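Local atomic coordinates of fasciclin-1 (Drosophila melanogaster, PDB entry 1O70), a protein that serves as a neural cell adhesion molecule, represented here by its third and fourth FAS1 domains. Residues A[233-244]-A[298-308]. Numbering follows the deposited sequence.
With SO4 (sulfate ion), chain F.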
loop_
_atom_site.group_PDB
_atom_site.type_symbol
_atom_site.label_atom_id
_atom_site.label_comp_id
_atom_site.label_asym_id
_atom_site.label_seq_id
_atom_site.Cartn_x
_atom_site.Cartn_y
_atom_site.Cartn_z
ATOM N N ARG A 233 -15.378 5.938 -11.423
ATOM C CA ARG A 233 -14.779 7.258 -11.421
ATOM C C ARG A 233 -13.409 7.172 -10.742
ATOM O O ARG A 233 -12.527 7.979 -11.018
ATOM C CB ARG A 233 -15.685 8.222 -10.664
ATOM C CG ARG A 233 -15.105 9.618 -10.473
ATOM C CD ARG A 233 -15.970 10.450 -9.541
ATOM N NE ARG A 233 -17.238 10.849 -10.151
ATOM C CZ ARG A 233 -18.213 11.468 -9.492
ATOM N NH1 ARG A 233 -18.057 11.751 -8.208
ATOM N NH2 ARG A 233 -19.344 11.799 -10.102
ATOM N N HIS A 234 -13.236 6.186 -9.859
ATOM C CA HIS A 234 -11.975 6.014 -9.145
ATOM C C HIS A 234 -10.985 5.100 -9.857
ATOM O O HIS A 234 -9.816 5.015 -9.463
ATOM C CB HIS A 234 -12.223 5.439 -7.747
ATOM C CG HIS A 234 -13.037 6.316 -6.856
ATOM N ND1 HIS A 234 -14.382 6.535 -7.059
ATOM C CD2 HIS A 234 -12.709 7.018 -5.745
ATOM C CE1 HIS A 234 -14.846 7.330 -6.113
ATOM N NE2 HIS A 234 -13.850 7.638 -5.303
ATOM N N LEU A 235 -11.449 4.433 -10.911
ATOM C CA LEU A 235 -10.627 3.474 -11.642
ATOM C C LEU A 235 -10.096 3.884 -13.004
ATOM O O LEU A 235 -10.851 4.005 -13.969
ATOM C CB LEU A 235 -11.397 2.159 -11.796
ATOM C CG LEU A 235 -10.610 0.996 -12.408
ATOM C CD1 LEU A 235 -9.493 0.589 -11.454
ATOM C CD2 LEU A 235 -11.548 -0.179 -12.677
ATOM N N ALA A 236 -8.781 4.066 -13.073
ATOM C CA ALA A 236 -8.103 4.440 -14.306
ATOM C C ALA A 236 -7.598 3.184 -15.007
ATOM O O ALA A 236 -6.891 2.373 -14.414
ATOM C CB ALA A 236 -6.940 5.367 -14.002
ATOM N N ILE A 237 -7.949 3.033 -16.279
ATOM C CA ILE A 237 -7.550 1.858 -17.043
ATOM C C ILE A 237 -6.727 2.219 -18.272
ATOM O O ILE A 237 -7.217 2.904 -19.168
ATOM C CB ILE A 237 -8.796 1.072 -17.509
ATOM C CG1 ILE A 237 -9.705 0.791 -16.299
ATOM C CG2 ILE A 237 -8.373 -0.210 -18.210
ATOM C CD1 ILE A 237 -11.060 0.172 -16.642
ATOM N N SER A 238 -5.473 1.778 -18.308
ATOM C CA SER A 238 -4.611 2.033 -19.462
ATOM C C SER A 238 -3.570 0.924 -19.604
ATOM O O SER A 238 -3.651 -0.109 -18.934
ATOM C CB SER A 238 -3.931 3.410 -19.374
ATOM O OG SER A 238 -2.874 3.453 -18.444
ATOM N N ASP A 239 -2.612 1.115 -20.500
ATOM C CA ASP A 239 -1.586 0.107 -20.714
ATOM C C ASP A 239 -0.520 0.192 -19.624
ATOM O O ASP A 239 0.276 -0.731 -19.449
ATOM C CB ASP A 239 -0.958 0.287 -22.103
ATOM C CG ASP A 239 -0.315 1.648 -22.278
ATOM O OD1 ASP A 239 -0.798 2.620 -21.654
ATOM O OD2 ASP A 239 0.660 1.752 -23.051
ATOM N N LYS A 240 -0.509 1.299 -18.889
ATOM C CA LYS A 240 0.468 1.469 -17.820
ATOM C C LYS A 240 -0.171 1.901 -16.496
ATOM O O LYS A 240 -1.343 2.276 -16.450
ATOM C CB LYS A 240 1.531 2.489 -18.231
ATOM C CG LYS A 240 1.024 3.894 -18.420
ATOM C CD LYS A 240 2.157 4.821 -18.804
ATOM C CE LYS A 240 1.649 6.241 -18.991
ATOM N NZ LYS A 240 2.739 7.173 -19.409
ATOM N N GLU A 241 0.602 1.827 -15.419
ATOM C CA GLU A 241 0.113 2.230 -14.110
ATOM C C GLU A 241 0.770 3.528 -13.709
ATOM O O GLU A 241 1.920 3.798 -14.064
ATOM C CB GLU A 241 0.401 1.153 -13.066
ATOM C CG GLU A 241 1.799 0.576 -13.102
ATOM C CD GLU A 241 1.931 -0.620 -12.194
ATOM O OE1 GLU A 241 2.115 -0.418 -10.973
ATOM O OE2 GLU A 241 1.823 -1.767 -12.692
ATOM N N TYR A 242 0.041 4.341 -12.963
ATOM C CA TYR A 242 0.583 5.617 -12.554
ATOM C C TYR A 242 0.978 5.640 -11.092
ATOM O O TYR A 242 0.159 5.353 -10.217
ATOM C CB TYR A 242 -0.437 6.713 -12.851
ATOM C CG TYR A 242 -0.824 6.769 -14.311
ATOM C CD1 TYR A 242 -1.710 5.841 -14.860
ATOM C CD2 TYR A 242 -0.264 7.729 -15.157
ATOM C CE1 TYR A 242 -2.026 5.870 -16.216
ATOM C CE2 TYR A 242 -0.573 7.766 -16.512
ATOM C CZ TYR A 242 -1.454 6.834 -17.035
ATOM O OH TYR A 242 -1.756 6.871 -18.376
ATOM N N THR A 243 2.241 5.949 -10.818
ATOM C CA THR A 243 2.662 6.033 -9.433
ATOM C C THR A 243 2.310 7.445 -9.012
ATOM O O THR A 243 2.143 8.336 -9.854
ATOM C CB THR A 243 4.183 5.817 -9.235
ATOM O OG1 THR A 243 4.915 6.886 -9.851
ATOM C CG2 THR A 243 4.613 4.492 -9.832
ATOM N N MET A 244 2.181 7.650 -7.712
ATOM C CA MET A 244 1.829 8.959 -7.220
ATOM C C MET A 244 2.887 9.953 -7.719
ATOM O O MET A 244 2.576 11.108 -8.002
ATOM C CB MET A 244 1.732 8.924 -5.691
ATOM C CG MET A 244 0.799 9.945 -5.087
ATOM S SD MET A 244 -0.828 10.046 -5.824
ATOM C CE MET A 244 -1.713 8.805 -4.986
ATOM N N GLY A 298 -1.343 -3.590 -11.645
ATOM C CA GLY A 298 -1.658 -2.193 -11.432
ATOM C C GLY A 298 -1.179 -1.643 -10.107
ATOM O O GLY A 298 -0.304 -2.212 -9.462
ATOM N N ILE A 299 -1.764 -0.526 -9.697
ATOM C CA ILE A 299 -1.383 0.116 -8.456
ATOM C C ILE A 299 -2.624 0.683 -7.787
ATOM O O ILE A 299 -3.560 1.111 -8.460
ATOM C CB ILE A 299 -0.381 1.267 -8.730
ATOM C CG1 ILE A 299 0.223 1.778 -7.418
ATOM C CG2 ILE A 299 -1.096 2.415 -9.419
ATOM C CD1 ILE A 299 1.322 2.788 -7.634
ATOM N N ILE A 300 -2.623 0.686 -6.461
ATOM C CA ILE A 300 -3.737 1.220 -5.692
ATOM C C ILE A 300 -3.278 2.396 -4.834
ATOM O O ILE A 300 -2.212 2.340 -4.230
ATOM C CB ILE A 300 -4.297 0.161 -4.744
ATOM C CG1 ILE A 300 -5.150 -0.842 -5.526
ATOM C CG2 ILE A 300 -5.081 0.833 -3.610
ATOM C CD1 ILE A 300 -5.723 -1.947 -4.641
ATOM N N HIS A 301 -4.074 3.458 -4.770
ATOM C CA HIS A 301 -3.721 4.608 -3.927
ATOM C C HIS A 301 -4.853 4.790 -2.914
ATOM O O HIS A 301 -5.977 5.158 -3.278
ATOM C CB HIS A 301 -3.588 5.878 -4.760
ATOM C CG HIS A 301 -2.577 5.780 -5.862
ATOM N ND1 HIS A 301 -1.220 5.732 -5.624
ATOM C CD2 HIS A 301 -2.727 5.724 -7.207
ATOM C CE1 HIS A 301 -0.576 5.654 -6.774
ATOM N NE2 HIS A 301 -1.467 5.647 -7.751
ATOM N N VAL A 302 -4.572 4.539 -1.643
ATOM C CA VAL A 302 -5.618 4.674 -0.638
ATOM C C VAL A 302 -5.847 6.133 -0.288
ATOM O O VAL A 302 -4.944 6.829 0.179
ATOM C CB VAL A 302 -5.282 3.892 0.639
ATOM C CG1 VAL A 302 -6.410 4.053 1.635
ATOM C CG2 VAL A 302 -5.077 2.422 0.306
ATOM N N ILE A 303 -7.065 6.603 -0.516
ATOM C CA ILE A 303 -7.372 7.990 -0.230
ATOM C C ILE A 303 -8.219 8.195 1.021
ATOM O O ILE A 303 -8.839 7.256 1.518
ATOM C CB ILE A 303 -8.000 8.649 -1.460
ATOM C CG1 ILE A 303 -9.339 8.010 -1.806
ATOM C CG2 ILE A 303 -7.036 8.482 -2.644
ATOM C CD1 ILE A 303 -9.995 8.633 -3.028
ATOM N N ASP A 304 -8.213 9.420 1.543
ATOM C CA ASP A 304 -8.932 9.767 2.773
ATOM C C ASP A 304 -10.434 9.917 2.627
ATOM O O ASP A 304 -11.180 9.734 3.590
ATOM C CB ASP A 304 -8.389 11.075 3.350
ATOM C CG ASP A 304 -7.188 10.872 4.251
ATOM O OD1 ASP A 304 -6.420 11.847 4.415
ATOM O OD2 ASP A 304 -7.018 9.767 4.828
ATOM N N TYR A 305 -10.872 10.268 1.426
ATOM C CA TYR A 305 -12.287 10.490 1.172
ATOM C C TYR A 305 -12.552 10.156 -0.289
ATOM O O TYR A 305 -11.718 10.414 -1.158
ATOM C CB TYR A 305 -12.624 11.960 1.451
ATOM C CG TYR A 305 -14.101 12.270 1.581
ATOM C CD1 TYR A 305 -14.805 11.933 2.741
ATOM C CD2 TYR A 305 -14.806 12.886 0.533
ATOM C CE1 TYR A 305 -16.172 12.201 2.857
ATOM C CE2 TYR A 305 -16.178 13.157 0.643
ATOM C CZ TYR A 305 -16.852 12.809 1.806
ATOM O OH TYR A 305 -18.208 13.039 1.920
ATOM N N PRO A 306 -13.723 9.582 -0.580
ATOM C CA PRO A 306 -14.089 9.211 -1.952
ATOM C C PRO A 306 -14.363 10.414 -2.855
ATOM O O PRO A 306 -14.789 11.464 -2.380
ATOM C CB PRO A 306 -15.326 8.344 -1.745
ATOM C CG PRO A 306 -15.952 8.950 -0.528
ATOM C CD PRO A 306 -14.781 9.201 0.371
ATOM N N LEU A 307 -14.087 10.271 -4.147
ATOM C CA LEU A 307 -14.348 11.353 -5.091
ATOM C C LEU A 307 -15.866 11.488 -5.195
ATOM O O LEU A 307 -16.490 10.859 -6.048
ATOM C CB LEU A 307 -13.757 11.010 -6.457
ATOM C CG LEU A 307 -12.247 10.804 -6.429
ATOM C CD1 LEU A 307 -11.770 10.258 -7.758
ATOM C CD2 LEU A 307 -11.558 12.122 -6.094
ATOM N N LEU A 308 -16.458 12.300 -4.323
ATOM C CA LEU A 308 -17.903 12.478 -4.311
ATOM C C LEU A 308 -18.338 13.909 -3.986
ATOM O O LEU A 308 -17.796 14.541 -3.079
ATOM C CB LEU A 308 -18.523 11.505 -3.301
ATOM C CG LEU A 308 -20.001 11.125 -3.445
ATOM C CD1 LEU A 308 -20.228 10.421 -4.769
ATOM C CD2 LEU A 308 -20.407 10.225 -2.291
HETATM S S SO4 F . -18.132 11.599 -13.568
HETATM O O1 SO4 F . -17.141 10.505 -13.735
HETATM O O2 SO4 F . -18.249 12.358 -14.832
HETATM O O3 SO4 F . -19.450 11.023 -13.212
HETATM O O4 SO4 F . -17.679 12.510 -12.488
#
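The shortest hydrogen bond between the two segments ties Arg233 to the main chain of Leu307: NH1 of Arg233 lies 2.8 Å from Leu307 O, near the guanidinium plane but well above the plane of the carbonyl it meets. With CG anti to the backbone N (chi1 174°) and chi2 extended, CD passes Leu307 CB, and the bend at chi3 turns the guanidinium toward Leu307 O. NH1 also forms a salt bridge with Asp312, while NH2 of Arg233 donates to O3 of the sulfate ion at 3.2 Å; the ion probably comes from the crystallisation liquor. A leucine in place of Arg233 would probably leave the Leu307 carbonyl without this donor and Asp312 without its charged mate.

The neighbouring imidazole grips the same residue from its other polar end. Leu307 N donates to NE2 of His234 at 2.9 Å, and ND1 of His234 is hydrogen-bonded to Ile230 O, which fixes the ring's rotation. CD1 of Leu307 makes a CH-pi contact over one face of the His234 ring, 4.2 Å from its centroid.

A second histidine also uses both ring nitrogens, with the roles reversed. His301 NE2 donates in its ring plane to Tyr242 O at 3.0 Å, and ND1 of His301 accepts a hydrogen bond from Asp292 N. Met244, bent at chi2 and chi3, makes a Met-aromatic contact, SD 4.5 Å from the His301 centroid and the methyl CE over the same face, while Ile299 CG2 packs against Tyr242 O.

Within the fourth FAS1 domain, residues flanking outermost strand 235-238 reach past strand 193-199 to strand 298-303 and the loop after it; Trp281 of strand 276-281 touches Arg233 and Leu307, and helix 201-210 packs on Pro306.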